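Local atomic coordinates of putative methyltransferase (Porphyromonas gingivalis, PDB entry 3LL7), a protein that is of uncertain function but probably transfers a methyl group to a substrate not yet identified. Residues 230-240 against 298-306. Sequence-based numbering, arbitrary orientation.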
loop_
_atom_site.group_PDB
_atom_site.type_symbol
_atom_site.label_atom_id
_atom_site.label_comp_id
_atom_site.label_asym_id
_atom_site.label_seq_id
_atom_site.Cartn_x
_atom_site.Cartn_y
_atom_site.Cartn_z
ATOM N N VAL A 230 -2.171 6.806 5.439
ATOM C CA VAL A 230 -2.718 5.475 5.176
ATOM C C VAL A 230 -2.919 5.398 3.680
ATOM O O VAL A 230 -3.706 6.187 3.109
ATOM C CB VAL A 230 -4.070 5.245 5.906
ATOM C CG1 VAL A 230 -4.636 3.856 5.555
ATOM C CG2 VAL A 230 -3.877 5.428 7.409
ATOM N N VAL A 231 -2.127 4.558 3.020
ATOM C CA VAL A 231 -2.079 4.626 1.541
ATOM C C VAL A 231 -2.698 3.386 0.894
ATOM O O VAL A 231 -2.173 2.263 1.050
ATOM C CB VAL A 231 -0.614 4.810 1.047
ATOM C CG1 VAL A 231 -0.557 4.926 -0.482
ATOM C CG2 VAL A 231 0.039 6.055 1.718
ATOM N N ALA A 232 -3.793 3.586 0.169
ATOM C CA ALA A 232 -4.404 2.502 -0.593
ATOM C C ALA A 232 -4.087 2.643 -2.094
ATOM O O ALA A 232 -3.920 3.768 -2.593
ATOM C CB ALA A 232 -5.901 2.469 -0.372
ATOM N N ALA A 233 -3.977 1.495 -2.761
ATOM C CA ALA A 233 -3.810 1.358 -4.228
ATOM C C ALA A 233 -4.462 0.043 -4.643
ATOM O O ALA A 233 -4.454 -0.932 -3.880
ATOM C CB ALA A 233 -2.335 1.364 -4.608
ATOM N N HIS A 234 -5.025 -0.007 -5.849
ATOM C CA HIS A 234 -5.649 -1.246 -6.365
ATOM C C HIS A 234 -6.806 -1.741 -5.481
ATOM O O HIS A 234 -7.059 -2.944 -5.384
ATOM C CB HIS A 234 -4.600 -2.354 -6.553
ATOM C CG HIS A 234 -3.402 -1.920 -7.345
ATOM N ND1 HIS A 234 -3.442 -1.735 -8.712
ATOM C CD2 HIS A 234 -2.139 -1.622 -6.961
ATOM C CE1 HIS A 234 -2.253 -1.344 -9.137
ATOM N NE2 HIS A 234 -1.446 -1.259 -8.093
ATOM N N GLY A 235 -7.489 -0.805 -4.829
ATOM C CA GLY A 235 -8.608 -1.131 -3.961
ATOM C C GLY A 235 -8.299 -1.568 -2.535
ATOM O O GLY A 235 -9.216 -1.968 -1.821
ATOM N N GLU A 236 -7.031 -1.517 -2.106
ATOM C CA GLU A 236 -6.689 -2.039 -0.784
ATOM C C GLU A 236 -5.567 -1.252 -0.154
ATOM O O GLU A 236 -4.724 -0.694 -0.869
ATOM C CB GLU A 236 -6.332 -3.541 -0.820
ATOM C CG GLU A 236 -5.018 -3.889 -1.472
ATOM C CD GLU A 236 -4.612 -5.382 -1.334
ATOM O OE1 GLU A 236 -5.447 -6.242 -0.982
ATOM O OE2 GLU A 236 -3.435 -5.690 -1.596
ATOM N N VAL A 237 -5.526 -1.268 1.175
ATOM C CA VAL A 237 -4.477 -0.542 1.896
ATOM C C VAL A 237 -3.169 -1.293 1.658
ATOM O O VAL A 237 -3.110 -2.523 1.863
ATOM C CB VAL A 237 -4.773 -0.401 3.399
ATOM C CG1 VAL A 237 -3.634 0.327 4.084
ATOM C CG2 VAL A 237 -6.119 0.373 3.645
ATOM N N LYS A 238 -2.153 -0.566 1.199
ATOM C CA LYS A 238 -0.853 -1.154 0.853
ATOM C C LYS A 238 0.194 -0.876 1.912
ATOM O O LYS A 238 1.085 -1.717 2.154
ATOM C CB LYS A 238 -0.352 -0.588 -0.490
ATOM C CG LYS A 238 -1.123 -1.051 -1.726
ATOM C CD LYS A 238 -1.145 -2.564 -1.841
ATOM C CE LYS A 238 -1.764 -2.998 -3.151
ATOM N NZ LYS A 238 -1.806 -4.486 -3.223
ATOM N N GLU A 239 0.124 0.291 2.554
ATOM C CA GLU A 239 1.133 0.639 3.539
ATOM C C GLU A 239 0.683 1.803 4.425
ATOM O O GLU A 239 -0.201 2.565 4.067
ATOM C CB GLU A 239 2.460 1.009 2.845
ATOM C CG GLU A 239 2.380 2.224 1.957
ATOM C CD GLU A 239 3.520 2.291 0.921
ATOM O OE1 GLU A 239 3.824 1.256 0.281
ATOM O OE2 GLU A 239 4.080 3.392 0.729
ATOM N N LEU A 240 1.316 1.928 5.577
ATOM C CA LEU A 240 1.230 3.150 6.347
ATOM C C LEU A 240 2.601 3.818 6.228
ATOM O O LEU A 240 3.632 3.137 6.137
ATOM C CB LEU A 240 0.953 2.859 7.813
ATOM C CG LEU A 240 -0.173 1.935 8.226
ATOM C CD1 LEU A 240 -0.469 2.261 9.669
ATOM C CD2 LEU A 240 -1.439 2.068 7.378
ATOM N N HIS A 298 -13.751 4.406 0.987
ATOM C CA HIS A 298 -12.667 3.522 0.525
ATOM C C HIS A 298 -11.873 2.914 1.683
ATOM O O HIS A 298 -12.034 3.302 2.848
ATOM C CB HIS A 298 -11.784 4.196 -0.520
ATOM C CG HIS A 298 -11.085 5.437 -0.051
ATOM N ND1 HIS A 298 -10.177 5.447 0.990
ATOM C CD2 HIS A 298 -11.107 6.698 -0.541
ATOM C CE1 HIS A 298 -9.692 6.671 1.135
ATOM N NE2 HIS A 298 -10.239 7.446 0.217
ATOM N N THR A 299 -11.020 1.951 1.371
ATOM C CA THR A 299 -10.347 1.168 2.408
ATOM C C THR A 299 -9.382 1.967 3.272
ATOM O O THR A 299 -9.172 1.625 4.446
ATOM C CB THR A 299 -9.605 -0.058 1.812
ATOM O OG1 THR A 299 -8.636 0.348 0.843
ATOM C CG2 THR A 299 -10.644 -1.019 1.155
ATOM N N ALA A 300 -8.796 3.012 2.706
ATOM C CA ALA A 300 -7.841 3.829 3.472
ATOM C C ALA A 300 -8.594 4.638 4.528
ATOM O O ALA A 300 -8.104 4.785 5.669
ATOM C CB ALA A 300 -7.024 4.749 2.545
ATOM N N LEU A 301 -9.764 5.162 4.173
ATOM C CA LEU A 301 -10.593 5.855 5.172
ATOM C C LEU A 301 -10.983 4.943 6.333
ATOM O O LEU A 301 -10.914 5.328 7.483
ATOM C CB LEU A 301 -11.855 6.440 4.571
ATOM C CG LEU A 301 -11.590 7.832 3.998
ATOM C CD1 LEU A 301 -12.740 8.226 3.160
ATOM C CD2 LEU A 301 -11.363 8.888 5.130
ATOM N N LEU A 302 -11.417 3.729 5.986
ATOM C CA LEU A 302 -11.777 2.726 6.981
ATOM C C LEU A 302 -10.615 2.383 7.917
ATOM O O LEU A 302 -10.787 2.352 9.132
ATOM C CB LEU A 302 -12.299 1.456 6.278
ATOM C CG LEU A 302 -13.661 1.594 5.585
ATOM C CD1 LEU A 302 -13.955 0.324 4.742
ATOM C CD2 LEU A 302 -14.767 1.861 6.579
ATOM N N LYS A 303 -9.442 2.129 7.346
ATOM C CA LYS A 303 -8.273 1.787 8.146
ATOM C C LYS A 303 -7.846 2.965 9.042
ATOM O O LYS A 303 -7.416 2.746 10.173
ATOM C CB LYS A 303 -7.111 1.386 7.228
ATOM C CG LYS A 303 -5.774 1.190 7.968
ATOM C CD LYS A 303 -5.784 -0.011 8.935
ATOM C CE LYS A 303 -4.488 -0.093 9.712
ATOM N NZ LYS A 303 -4.457 -1.283 10.631
ATOM N N ALA A 304 -7.934 4.197 8.515
ATOM C CA ALA A 304 -7.530 5.413 9.269
ATOM C C ALA A 304 -8.478 5.690 10.428
ATOM O O ALA A 304 -8.103 6.331 11.391
ATOM C CB ALA A 304 -7.490 6.645 8.321
ATOM N N GLY A 305 -9.713 5.219 10.286
ATOM C CA GLY A 305 -10.751 5.350 11.303
ATOM C C GLY A 305 -11.506 6.667 11.315
ATOM O O GLY A 305 -12.024 7.058 12.376
ATOM N N ALA A 306 -11.609 7.328 10.163
ATOM C CA ALA A 306 -12.320 8.609 10.050
ATOM C C ALA A 306 -13.845 8.393 9.908
ATOM O O ALA A 306 -14.486 9.032 9.074
ATOM C CB ALA A 306 -11.797 9.405 8.812
#
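Val230 lies on the first strand of a beta-hairpin (225-233 and 236-244) in the ten-stranded sheet, against which helix 299-304 of the ferredoxin-like region packs through Thr299, Ala300, Lys303 and Ala304. Its two methyls meet three helix residues: CG1, anti to the backbone N (chi1 178°), lies 3.6 Å from Ala300 O and also touches Lys303 CG, while CG2 meets Ala304 CB at 3.9 Å. Two residues on, Ala232 again faces the helix, and its CB rests 3.9 Å from Ala300 CB; methyl against methyl lets the backbones come close, with CA atoms 5.5 Å apart. The type I' turn from Ala233 to Glu236 then reverses the chain. Gly235 suits its positive phi, and its carbonyl O lies 3.4 Å from Thr299 CG2 at the start of the helix. On the return strand Glu236 points away from the helix, though its CA lies 3.5 Å from Thr299 OG1, and OE2 forms a salt bridge with Lys238 NZ. Val237 CG2 lies 3.4 Å from Thr299 O and also touches Lys303 CB; a branched side chain suits the angle between strand and helix. No hydrogen bond joins hairpin and helix. Lys303 suits this border because its methylenes cross the Val230 side chain at about a right angle, and a bend at chi2 (66°) carries the chain onward to its ammonium group, where NZ donates to the carbonyl oxygens of Pro211 and Ile213.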